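Local atomic coordinates of prephenate dehydratase (Arthrobacter aurescens, PDB entry 3MWB), a protein that probably catalyses the decarboxylating dehydration of prephenate to phenylpyruvate in phenylalanine biosynthesis and binds L-phenylalanine in its ACT domain. Residues 16-21 / 155-160; 92-97 / 169-174; 108-113 / 129-134; 117-122 / 174-179; 143-148 / 162-167. One frame throughout, in Å; residues are numbered along the deposited sequence.

All five contacts lie in the prephenate dehydratase region, in or against the sheet ordered 130-133, 107-110, 153-156, 93-96, 168-171. Contact 3 pairs two strands at one end of that sheet and contact 2 two at the other, centres 14 Å apart. Contact 1 brings helix 18-23 against the end of strand 153-156. Contact 4 shares I174 with contact 2 and packs helix 119-125 beside the segment leading to strand 181-188. Contact 5 joins two surface turns and includes magnesium-site residues. Along the chain contacts 1 and 2 cross, and contact 3 is nested inside the loops closed by both. Contacts 2, 3 and 5 lie within one lobe, contacts 1 and 4 where it joins the other.

Contact 1 (16-21 / 155-160); sequences GTFTEA and ICAPLI
The F18 ring lies under A157, whose CB sits 3.7 Å above the ring plane and over its centre, a CH-pi contact only 12° off the normal. With CG anti to the carbonyl carbon (chi1 -75°), the ring comes beside A157, and its CE1 also approaches the backbone at A157 N (3.7 Å). The second patch belongs to L159: its CD2 methyl rests against the start of helix 18-23, 3.6 Å from A21 N, and also meets A21 CB and the CG of E20, whose side chain crosses that of L159 at about a right angle. I160 brings CD1 to 3.9 Å from the CA of G16, which has no side chain to hold it off. The polar link is a water that donates to G16 O (2.8 Å) and accepts from A157 N (2.9 Å). E20 in turn fixes the turn before its helix, with OE1 accepting from G16 N at 2.7 Å. T17 and A157 are both N-cap residues, so two helix beginnings meet here. One follows strand 8-12 and the other strand 153-156, strands of different sheets, and this is a junction between the two lobes of a periplasmic-binding-protein-like fold.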
# COMPACT_ATOMS: atom_id res chain seq x y z
N GLY A 16 35.66 -12.16 30.54
CA GLY A 16 35.63 -13.59 30.19
C GLY A 16 34.33 -14.11 29.60
O GLY A 16 34.22 -15.31 29.24
N THR A 17 33.34 -13.22 29.48
CA THR A 17 32.08 -13.54 28.80
C THR A 17 32.27 -13.65 27.29
O THR A 17 33.32 -13.29 26.75
CB THR A 17 31.00 -12.46 29.06
OG1 THR A 17 31.55 -11.17 28.75
CG2 THR A 17 30.55 -12.46 30.54
N PHE A 18 31.24 -14.14 26.61
CA PHE A 18 31.21 -14.10 25.16
C PHE A 18 31.29 -12.66 24.64
O PHE A 18 31.91 -12.40 23.61
CB PHE A 18 29.94 -14.82 24.64
CG PHE A 18 30.04 -16.30 24.74
CD1 PHE A 18 29.76 -16.95 25.95
CD2 PHE A 18 30.49 -17.04 23.65
CE1 PHE A 18 29.89 -18.35 26.05
CE2 PHE A 18 30.62 -18.43 23.73
CZ PHE A 18 30.31 -19.09 24.94
N THR A 19 30.70 -11.72 25.37
CA THR A 19 30.80 -10.31 25.01
C THR A 19 32.26 -9.82 24.95
O THR A 19 32.66 -9.22 23.95
CB THR A 19 29.94 -9.42 25.91
OG1 THR A 19 28.64 -10.00 26.04
CG2 THR A 19 29.79 -8.03 25.32
N GLU A 20 33.05 -10.08 25.99
CA GLU A 20 34.46 -9.68 25.95
C GLU A 20 35.18 -10.32 24.76
O GLU A 20 35.87 -9.63 24.00
CB GLU A 20 35.19 -9.99 27.25
CG GLU A 20 36.68 -9.65 27.14
CD GLU A 20 37.38 -9.45 28.47
OE1 GLU A 20 37.28 -10.32 29.37
OE2 GLU A 20 38.06 -8.41 28.58
N ALA A 21 35.01 -11.63 24.61
CA ALA A 21 35.60 -12.38 23.48
C ALA A 21 35.34 -11.68 22.15
O ALA A 21 36.22 -11.63 21.31
CB ALA A 21 35.08 -13.82 23.46
N ILE A 155 29.75 -24.16 32.24
CA ILE A 155 29.74 -24.08 30.80
C ILE A 155 29.98 -22.62 30.46
O ILE A 155 29.25 -21.73 30.90
CB ILE A 155 28.40 -24.56 30.20
CG1 ILE A 155 28.20 -26.05 30.54
CG2 ILE A 155 28.40 -24.36 28.70
CD1 ILE A 155 26.81 -26.57 30.18
N CYS A 156 31.03 -22.39 29.68
CA CYS A 156 31.51 -21.05 29.45
C CYS A 156 32.21 -20.94 28.09
O CYS A 156 32.23 -21.90 27.32
CB CYS A 156 32.48 -20.68 30.57
SG CYS A 156 33.88 -21.80 30.66
N ALA A 157 32.79 -19.77 27.83
CA ALA A 157 33.58 -19.49 26.62
C ALA A 157 34.99 -20.08 26.68
O ALA A 157 35.55 -20.25 27.77
CB ALA A 157 33.65 -17.96 26.38
N PRO A 158 35.56 -20.41 25.51
CA PRO A 158 36.98 -20.78 25.50
C PRO A 158 37.88 -19.68 26.08
O PRO A 158 38.90 -20.00 26.68
CB PRO A 158 37.26 -21.00 24.00
CG PRO A 158 35.97 -21.48 23.46
CD PRO A 158 34.92 -20.67 24.21
N LEU A 159 37.49 -18.41 25.91
CA LEU A 159 38.26 -17.28 26.44
C LEU A 159 38.66 -17.48 27.90
O LEU A 159 39.85 -17.47 28.23
CB LEU A 159 37.52 -15.94 26.27
CG LEU A 159 38.15 -14.70 26.94
CD1 LEU A 159 39.60 -14.47 26.47
CD2 LEU A 159 37.32 -13.43 26.74
N ILE A 160 37.67 -17.67 28.77
CA ILE A 160 37.92 -17.71 30.21
C ILE A 160 38.68 -18.97 30.65
O ILE A 160 39.46 -18.94 31.62
CB ILE A 160 36.62 -17.43 31.04
CG1 ILE A 160 36.99 -17.03 32.48
CG2 ILE A 160 35.64 -18.60 30.97
CD1 ILE A 160 36.02 -16.08 33.13
O HOH W 1 32.60 -17.55 29.61

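Contact 2 (92-97 / 169-174); sequences FVLVAR and VLAEDI
V169 faces V95 as an antiparallel non-hydrogen-bonded pair, and its CG1 meets V93 CB. At L170 the chain turns a corner. Its N-H bonds to L94 O at 2.7 Å, while the side chain lies over the neighbouring strand with CD2 3.6 Å from A96 CB and CB against L94 CD2. A171 faces L94 as well, which makes L170 and A171 a classic beta bulge: the N-H of A171 adds a weak bond to the same L94 O. The return bond is straighter, L94 N to A171 O at 2.9 Å with 170° at the hydrogen and the donor in the carbonyl plane. On the same side of the strands, the CB atoms of L94 and A171 meet at 3.9 Å. D173, with positive phi and psi, swings the chain round, and a water donates to D173 OD1 and accepts from F92 N. I174 closes the pairing with its N-H to F92 O (3.1 Å). Its CG1 stands between the backbone N and carbonyl carbon (chi1 56°) and touches F92 CB at 3.8 Å, and CD1 beyond it reaches L94 CB at 3.9 Å. Strand 93-96 is flanked on its other edge by strand 153-156. W121 of helix 119-125 packs on the face of L94, A171 and I174, whereas A161 of helix 158-163, a magnesium-site residue, packs against V95 and V169, and P158 of that helix against V93.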
# COMPACT_ATOMS: atom_id res chain seq x y z
N PHE A 92 30.99 -23.67 23.04
CA PHE A 92 30.89 -23.87 24.48
C PHE A 92 31.91 -24.90 24.97
O PHE A 92 32.12 -25.92 24.33
CB PHE A 92 29.50 -24.36 24.87
CG PHE A 92 28.42 -23.34 24.69
CD1 PHE A 92 28.29 -22.27 25.58
CD2 PHE A 92 27.48 -23.47 23.67
CE1 PHE A 92 27.27 -21.32 25.43
CE2 PHE A 92 26.44 -22.53 23.52
CZ PHE A 92 26.34 -21.46 24.40
N VAL A 93 32.54 -24.62 26.10
CA VAL A 93 33.39 -25.59 26.77
C VAL A 93 32.81 -25.93 28.14
O VAL A 93 32.16 -25.09 28.79
CB VAL A 93 34.87 -25.13 26.90
CG1 VAL A 93 35.50 -24.93 25.53
CG2 VAL A 93 34.98 -23.87 27.74
N LEU A 94 33.04 -27.18 28.56
CA LEU A 94 32.71 -27.63 29.89
C LEU A 94 33.98 -27.58 30.73
O LEU A 94 35.02 -28.14 30.35
CB LEU A 94 32.13 -29.06 29.88
CG LEU A 94 31.76 -29.63 31.27
CD1 LEU A 94 30.47 -29.01 31.80
CD2 LEU A 94 31.66 -31.14 31.24
N VAL A 95 33.88 -26.92 31.88
CA VAL A 95 35.05 -26.52 32.63
C VAL A 95 34.93 -26.98 34.09
O VAL A 95 33.83 -27.08 34.63
CB VAL A 95 35.27 -24.97 32.45
CG1 VAL A 95 34.78 -24.15 33.64
CG2 VAL A 95 36.69 -24.65 32.10
N ALA A 96 36.07 -27.33 34.69
CA ALA A 96 36.12 -27.78 36.10
C ALA A 96 37.53 -27.60 36.66
O ALA A 96 38.48 -27.37 35.91
CB ALA A 96 35.67 -29.23 36.22
N ARG A 97 37.66 -27.70 37.98
CA ARG A 97 38.98 -27.64 38.61
C ARG A 97 39.78 -28.89 38.22
O ARG A 97 39.19 -29.93 37.93
CB ARG A 97 38.84 -27.51 40.13
N VAL A 169 39.67 -27.66 30.95
CA VAL A 169 38.65 -27.98 29.96
C VAL A 169 38.36 -29.49 29.96
O VAL A 169 39.21 -30.31 29.59
CB VAL A 169 39.03 -27.52 28.53
CG1 VAL A 169 37.94 -27.92 27.53
CG2 VAL A 169 39.27 -26.01 28.48
N LEU A 170 37.16 -29.86 30.40
CA LEU A 170 36.75 -31.26 30.43
C LEU A 170 36.15 -31.72 29.11
O LEU A 170 36.32 -32.86 28.73
CB LEU A 170 35.76 -31.51 31.57
CG LEU A 170 36.17 -32.40 32.75
CD1 LEU A 170 37.68 -32.40 33.05
CD2 LEU A 170 35.34 -32.05 33.98
N ALA A 171 35.41 -30.83 28.44
CA ALA A 171 34.81 -31.14 27.15
C ALA A 171 34.81 -29.91 26.24
O ALA A 171 34.49 -28.80 26.70
CB ALA A 171 33.40 -31.65 27.33
N GLU A 172 35.15 -30.13 24.97
CA GLU A 172 35.22 -29.07 23.95
C GLU A 172 34.01 -29.07 23.00
O GLU A 172 33.52 -30.14 22.62
CB GLU A 172 36.48 -29.23 23.10
CG GLU A 172 37.72 -28.59 23.69
CD GLU A 172 38.96 -28.80 22.82
OE1 GLU A 172 39.18 -29.91 22.25
OE2 GLU A 172 39.74 -27.84 22.70
N ASP A 173 33.54 -27.87 22.64
CA ASP A 173 32.54 -27.69 21.57
C ASP A 173 31.27 -28.52 21.83
O ASP A 173 30.94 -29.43 21.08
CB ASP A 173 33.17 -28.01 20.20
CG ASP A 173 32.40 -27.40 19.01
OD1 ASP A 173 31.70 -26.38 19.17
OD2 ASP A 173 32.52 -27.94 17.87
N ILE A 174 30.54 -28.18 22.88
CA ILE A 174 29.43 -29.02 23.33
C ILE A 174 28.03 -28.47 23.00
O ILE A 174 27.02 -29.00 23.49
CB ILE A 174 29.56 -29.34 24.84
CG1 ILE A 174 29.63 -28.04 25.67
CG2 ILE A 174 30.78 -30.18 25.08
CD1 ILE A 174 29.40 -28.26 27.18
O HOH W 2 30.04 -25.56 21.05

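Contact 3 (108-113 / 129-134); sequences ISTHGH and ADYVPG
Y131 holds CG anti to its backbone N (chi1 168°), and T110 does the same with OG1 (chi1 -169°), which leaves T110 CG2 between N and the carbonyl carbon, 3.7 Å from Y131 CE1. The two side chains cross at about a right angle. The phenol then reaches the backbone: Y131 OH donates to T110 O at 3.1 Å, from above the carbonyl plane. G134 N donates to the same oxygen at 2.8 Å from the opposite face, so T110 O is gripped on both sides just before the helix that starts at G112, with H111 at its N-cap position. Upstream the two strands run parallel and share regular bonds, I108 N to D130 O at 2.9 Å and V132 N to I108 O at 2.7 Å, the latter practically straight at the hydrogen (179°). Further on, T110 N to V132 O is weak. This is a beta-alpha-beta crossover: helices 112-115 and 119-125 carry the chain from strand 107-110 to its neighbour 130-133, an outermost strand of this sheet within the chain. Beside it, I108 CD1 meets A129 CB at 3.7 Å. T110 OG1 is hydrogen-bonded to I155 O on the next strand, and S109 OG to S140 OG. W115 stacks on the Y131 ring, and T38 of the second subunit also packs against Y131. Across the strand pair, S109 CA makes a CA-H...O contact with V132 O at 3.0 Å, while a water hydrogen-bonds S109 OG and donates to P133 O.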
# COMPACT_ATOMS: atom_id res chain seq x y z
N ILE A 108 26.02 -28.51 37.47
CA ILE A 108 26.66 -27.65 36.45
C ILE A 108 26.02 -26.25 36.47
O ILE A 108 24.80 -26.13 36.38
CB ILE A 108 26.51 -28.23 35.03
CG1 ILE A 108 27.09 -29.65 34.96
CG2 ILE A 108 27.21 -27.33 33.98
CD1 ILE A 108 26.59 -30.43 33.78
N SER A 109 26.84 -25.22 36.59
CA SER A 109 26.36 -23.84 36.58
C SER A 109 26.69 -23.12 35.27
O SER A 109 27.78 -23.26 34.74
CB SER A 109 26.95 -23.07 37.76
OG SER A 109 26.50 -21.71 37.75
N THR A 110 25.72 -22.37 34.76
CA THR A 110 25.90 -21.53 33.59
C THR A 110 24.71 -20.59 33.46
O THR A 110 23.72 -20.70 34.20
CB THR A 110 26.07 -22.35 32.28
OG1 THR A 110 26.49 -21.48 31.23
CG2 THR A 110 24.79 -23.07 31.89
N HIS A 111 24.81 -19.66 32.51
CA HIS A 111 23.67 -18.83 32.17
C HIS A 111 22.64 -19.73 31.50
O HIS A 111 23.02 -20.59 30.71
CB HIS A 111 24.08 -17.71 31.21
CG HIS A 111 22.98 -16.72 30.99
ND1 HIS A 111 22.98 -15.46 31.56
CD2 HIS A 111 21.82 -16.82 30.30
CE1 HIS A 111 21.87 -14.82 31.21
NE2 HIS A 111 21.15 -15.63 30.45
N GLY A 112 21.36 -19.52 31.80
CA GLY A 112 20.25 -20.29 31.18
C GLY A 112 20.28 -20.38 29.66
O GLY A 112 19.87 -21.40 29.08
N HIS A 113 20.75 -19.33 29.01
CA HIS A 113 20.88 -19.32 27.54
C HIS A 113 21.91 -20.33 27.04
O HIS A 113 21.73 -20.95 25.99
CB HIS A 113 21.24 -17.91 27.07
CG HIS A 113 20.14 -16.90 27.28
ND1 HIS A 113 20.15 -15.65 26.70
CD2 HIS A 113 19.00 -16.97 28.01
CE1 HIS A 113 19.07 -14.99 27.06
NE2 HIS A 113 18.35 -15.77 27.85
N ALA A 129 23.29 -35.11 35.89
CA ALA A 129 23.75 -33.82 36.34
C ALA A 129 22.59 -32.83 36.42
O ALA A 129 21.70 -32.84 35.57
CB ALA A 129 24.83 -33.30 35.42
N ASP A 130 22.61 -32.00 37.45
CA ASP A 130 21.59 -30.97 37.62
C ASP A 130 22.13 -29.59 37.29
O ASP A 130 23.27 -29.26 37.62
CB ASP A 130 21.02 -30.99 39.03
CG ASP A 130 20.41 -32.32 39.38
OD1 ASP A 130 19.62 -32.84 38.56
OD2 ASP A 130 20.72 -32.86 40.45
N TYR A 131 21.31 -28.80 36.61
CA TYR A 131 21.64 -27.43 36.25
C TYR A 131 21.50 -26.50 37.45
O TYR A 131 20.48 -26.50 38.14
CB TYR A 131 20.75 -26.98 35.08
CG TYR A 131 20.77 -25.50 34.77
CD1 TYR A 131 21.97 -24.83 34.51
CD2 TYR A 131 19.59 -24.79 34.70
CE1 TYR A 131 21.98 -23.48 34.22
CE2 TYR A 131 19.58 -23.44 34.41
CZ TYR A 131 20.78 -22.79 34.16
OH TYR A 131 20.75 -21.46 33.88
N VAL A 132 22.55 -25.73 37.73
CA VAL A 132 22.49 -24.67 38.74
C VAL A 132 22.60 -23.33 38.01
O VAL A 132 23.66 -23.02 37.45
CB VAL A 132 23.60 -24.80 39.82
CG1 VAL A 132 23.54 -23.64 40.81
CG2 VAL A 132 23.45 -26.11 40.57
N PRO A 133 21.50 -22.56 37.98
CA PRO A 133 21.45 -21.31 37.22
C PRO A 133 22.49 -20.29 37.70
O PRO A 133 22.65 -20.10 38.90
CB PRO A 133 20.03 -20.80 37.47
CG PRO A 133 19.25 -22.02 37.90
CD PRO A 133 20.23 -22.84 38.67
N GLY A 134 23.20 -19.68 36.75
CA GLY A 134 24.22 -18.68 37.07
C GLY A 134 23.84 -17.33 36.49
O GLY A 134 22.99 -17.26 35.60
O HOH W 3 24.99 -21.07 39.63

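Contact 4 (117-122 / 174-179); sequences QCRLWV and IGDNPD
D176 turns its carboxylate to the start of helix 119-125: OD1 accepts from L120 N at 2.9 Å, on its syn side, 19° out of the carboxylate plane and with 157° at the hydrogen, while OD2 takes a weak bond from R119 N. N-H groups at the start of a helix would probably favour the charged form of this aspartate. L120 lays its side chain obliquely across the group, with CB 3.2 Å from OD1. D176 N also donates to Q117 O, though that oxygen is less surely placed. The guanidinium of R119 goes instead to D123, a salt bridge along the helix. Here the segment after strand 168-171 runs past the helix N terminus on its way to strand 181-188 of the other sheet, so the contact sits where the chain passes back between the two lobes. I174 and W121 carry the apolar half. With CG anti to the backbone N (chi1 -166°), W121 sets its indole against I174, whose CG2 methyl lies 3.5 Å from the centroid of the five-membered ring, almost on its normal, a CH-pi contact over the face. The other branch of I174 points its CG1 to C118 SG at 4.0 Å.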
# COMPACT_ATOMS: atom_id res chain seq x y z
N GLN A 117 21.20 -24.51 25.17
CA GLN A 117 21.84 -24.86 23.90
C GLN A 117 22.83 -26.01 24.01
O GLN A 117 23.45 -26.35 23.02
CB GLN A 117 22.64 -23.69 23.37
CG GLN A 117 21.85 -22.50 22.93
CD GLN A 117 22.77 -21.48 22.35
OE1 GLN A 117 23.39 -21.70 21.31
NE2 GLN A 117 22.89 -20.35 23.03
N CYS A 118 23.03 -26.55 25.21
CA CYS A 118 23.98 -27.64 25.42
C CYS A 118 23.29 -28.93 25.85
O CYS A 118 23.95 -29.87 26.29
CB CYS A 118 25.05 -27.25 26.44
SG CYS A 118 26.16 -25.98 25.81
N ARG A 119 21.97 -28.96 25.70
CA ARG A 119 21.15 -30.10 26.09
C ARG A 119 21.60 -31.45 25.54
O ARG A 119 21.63 -32.43 26.28
CB ARG A 119 19.68 -29.86 25.73
CG ARG A 119 19.04 -28.71 26.53
CD ARG A 119 19.35 -28.85 28.03
NE ARG A 119 18.93 -30.16 28.51
CZ ARG A 119 17.68 -30.49 28.81
NH1 ARG A 119 16.70 -29.59 28.72
NH2 ARG A 119 17.40 -31.72 29.22
N LEU A 120 21.94 -31.50 24.25
CA LEU A 120 22.20 -32.78 23.58
C LEU A 120 23.38 -33.51 24.21
O LEU A 120 23.26 -34.66 24.62
CB LEU A 120 22.45 -32.58 22.08
CG LEU A 120 21.26 -32.21 21.21
CD1 LEU A 120 21.73 -31.73 19.83
CD2 LEU A 120 20.27 -33.37 21.10
N TRP A 121 24.51 -32.81 24.28
CA TRP A 121 25.72 -33.33 24.89
C TRP A 121 25.51 -33.65 26.37
O TRP A 121 25.86 -34.74 26.82
CB TRP A 121 26.84 -32.31 24.71
CG TRP A 121 28.18 -32.87 25.01
CD1 TRP A 121 29.06 -33.39 24.11
CD2 TRP A 121 28.79 -32.98 26.30
NE1 TRP A 121 30.20 -33.81 24.76
CE2 TRP A 121 30.05 -33.58 26.11
CE3 TRP A 121 28.39 -32.63 27.59
CZ2 TRP A 121 30.92 -33.83 27.16
CZ3 TRP A 121 29.26 -32.89 28.64
CH2 TRP A 121 30.51 -33.49 28.42
N VAL A 122 24.95 -32.71 27.13
CA VAL A 122 24.74 -32.95 28.56
C VAL A 122 23.83 -34.17 28.84
O VAL A 122 24.21 -35.03 29.62
CB VAL A 122 24.25 -31.68 29.32
CG1 VAL A 122 23.74 -32.02 30.71
CG2 VAL A 122 25.38 -30.65 29.41
N ILE A 174 30.54 -28.18 22.88
CA ILE A 174 29.43 -29.02 23.33
C ILE A 174 28.03 -28.47 23.00
O ILE A 174 27.02 -29.00 23.49
CB ILE A 174 29.56 -29.34 24.84
CG1 ILE A 174 29.63 -28.04 25.67
CG2 ILE A 174 30.78 -30.18 25.08
CD1 ILE A 174 29.40 -28.26 27.18
N GLY A 175 27.97 -27.42 22.18
CA GLY A 175 26.70 -26.80 21.80
C GLY A 175 25.89 -27.58 20.77
O GLY A 175 26.44 -28.34 19.96
N ASP A 176 24.57 -27.38 20.83
CA ASP A 176 23.56 -28.03 19.99
C ASP A 176 23.54 -27.51 18.53
O ASP A 176 23.11 -28.22 17.61
CB ASP A 176 22.14 -27.80 20.58
CG ASP A 176 21.91 -28.50 21.95
OD1 ASP A 176 22.65 -29.44 22.33
OD2 ASP A 176 20.96 -28.11 22.66
N ASN A 177 23.94 -26.26 18.35
CA ASN A 177 23.76 -25.57 17.05
C ASN A 177 25.08 -25.16 16.42
O ASN A 177 25.76 -24.26 16.93
CB ASN A 177 22.78 -24.38 17.20
CG ASN A 177 22.67 -23.50 15.91
OD1 ASN A 177 22.99 -23.93 14.79
ND2 ASN A 177 22.20 -22.26 16.09
N PRO A 178 25.43 -25.78 15.27
CA PRO A 178 26.68 -25.51 14.56
C PRO A 178 26.78 -24.07 14.08
O PRO A 178 27.89 -23.51 14.06
CB PRO A 178 26.62 -26.47 13.35
CG PRO A 178 25.16 -26.76 13.15
CD PRO A 178 24.59 -26.77 14.55
N ASP A 179 25.65 -23.48 13.71
CA ASP A 179 25.59 -22.14 13.14
C ASP A 179 25.35 -21.05 14.17
O ASP A 179 25.11 -19.89 13.81
CB ASP A 179 24.48 -22.07 12.09
CG ASP A 179 24.71 -23.02 10.92
OD1 ASP A 179 25.71 -23.78 10.90
OD2 ASP A 179 23.87 -23.00 10.00
O HOH W 4 25.15 -24.38 20.23

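Contact 5 (143-148 / 162-167); sequences GLLEDD and AEQPGL
L144 and L167 meet at about a right angle, leucines of two type I beta turns: one from G143 to E146, following helix 137-143, and the other from Q164 to L167, just past helix 158-163. Each turn closes on itself, E146 N bonding to G143 O and L167 N to Q164 O at 3.1 Å, and the contact between them is small and largely apolar. In this pair L167 CD2 does the touching, 3.9 Å from L144 CD1 and 4.0 Å from L144 CB. With CG anti to the carbonyl carbon (chi1 -64°), L144 brings its branches toward L167. V95 of strand 93-96 packs against both of them, and A141 of helix 137-143 adds to the cover of L167. L145, on the more exposed side, reaches out with both branches. It crosses Q164 at about a right angle, its CD1 methyl 3.8 Å from the amide oxygen OE1, a van der Waals touch. The Q164 chain bends at chi2 and is backed by M142. Q164 and L167 are residues of a magnesium site together with A161, though no ion is bound in this chain. The side chains of A161 and L167 carry no oxygen, so those two probably use their backbone carbonyls there. Between Q164 and L167 in the same turn comes G166, and the CD2 methyl of L145 lies 3.8 Å from G166 CA.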
# COMPACT_ATOMS: atom_id res chain seq x y z
N GLY A 143 33.19 -18.97 39.83
CA GLY A 143 32.69 -19.57 41.06
C GLY A 143 33.42 -20.86 41.44
O GLY A 143 33.54 -21.18 42.61
N LEU A 144 33.91 -21.58 40.43
CA LEU A 144 34.70 -22.80 40.64
C LEU A 144 36.05 -22.59 41.35
O LEU A 144 36.63 -23.55 41.86
CB LEU A 144 34.92 -23.53 39.32
CG LEU A 144 33.71 -24.09 38.57
CD1 LEU A 144 34.09 -24.42 37.14
CD2 LEU A 144 33.13 -25.31 39.28
N LEU A 145 36.55 -21.36 41.36
CA LEU A 145 37.86 -21.08 41.97
C LEU A 145 37.73 -20.82 43.48
O LEU A 145 38.72 -20.59 44.17
CB LEU A 145 38.56 -19.91 41.28
CG LEU A 145 38.93 -20.08 39.80
CD1 LEU A 145 39.22 -18.74 39.14
CD2 LEU A 145 40.10 -21.05 39.62
N GLU A 146 36.49 -20.87 43.96
CA GLU A 146 36.15 -20.60 45.36
C GLU A 146 36.13 -21.91 46.15
O GLU A 146 36.02 -22.99 45.57
CB GLU A 146 34.78 -19.92 45.44
CG GLU A 146 34.68 -18.85 46.50
CD GLU A 146 35.61 -17.68 46.25
OE1 GLU A 146 36.15 -17.13 47.23
OE2 GLU A 146 35.81 -17.34 45.06
N ASP A 147 36.23 -21.80 47.47
CA ASP A 147 36.16 -22.96 48.36
C ASP A 147 34.72 -23.46 48.46
O ASP A 147 33.81 -22.67 48.74
CB ASP A 147 36.67 -22.60 49.77
CG ASP A 147 37.99 -21.86 49.75
OD1 ASP A 147 38.51 -21.55 48.65
OD2 ASP A 147 38.52 -21.59 50.85
N ASP A 148 34.54 -24.76 48.24
CA ASP A 148 33.23 -25.42 48.37
C ASP A 148 32.14 -24.71 47.55
O ASP A 148 31.06 -24.39 48.07
CB ASP A 148 32.83 -25.57 49.85
N ALA A 162 41.03 -20.38 28.72
CA ALA A 162 42.42 -20.05 28.34
C ALA A 162 43.10 -19.07 29.30
O ALA A 162 44.33 -19.04 29.38
CB ALA A 162 42.47 -19.50 26.91
N GLU A 163 42.32 -18.27 30.02
CA GLU A 163 42.90 -17.24 30.88
C GLU A 163 43.07 -17.67 32.34
O GLU A 163 43.95 -17.17 33.03
CB GLU A 163 42.10 -15.93 30.78
CG GLU A 163 42.20 -15.25 29.41
CD GLU A 163 41.50 -13.90 29.36
OE1 GLU A 163 40.32 -13.82 29.76
OE2 GLU A 163 42.13 -12.92 28.91
N GLN A 164 42.25 -18.61 32.79
CA GLN A 164 42.29 -19.07 34.18
C GLN A 164 43.02 -20.40 34.34
O GLN A 164 42.52 -21.44 33.89
CB GLN A 164 40.87 -19.17 34.78
CG GLN A 164 40.08 -17.85 34.82
CD GLN A 164 40.81 -16.74 35.58
OE1 GLN A 164 41.41 -16.97 36.63
NE2 GLN A 164 40.73 -15.52 35.05
N PRO A 165 44.20 -20.38 35.01
CA PRO A 165 44.99 -21.61 35.20
C PRO A 165 44.23 -22.68 36.00
O PRO A 165 44.33 -23.87 35.70
CB PRO A 165 46.22 -21.13 35.99
CG PRO A 165 46.24 -19.63 35.84
CD PRO A 165 44.81 -19.21 35.67
N GLY A 166 43.44 -22.24 36.98
CA GLY A 166 42.66 -23.13 37.82
C GLY A 166 41.48 -23.77 37.11
O GLY A 166 40.75 -24.57 37.70
N LEU A 167 41.27 -23.42 35.85
CA LEU A 167 40.16 -24.00 35.10
C LEU A 167 40.68 -24.95 34.03
O LEU A 167 41.51 -24.59 33.19
CB LEU A 167 39.25 -22.93 34.49
CG LEU A 167 38.46 -21.93 35.35
CD1 LEU A 167 37.69 -20.97 34.45
CD2 LEU A 167 37.50 -22.59 36.35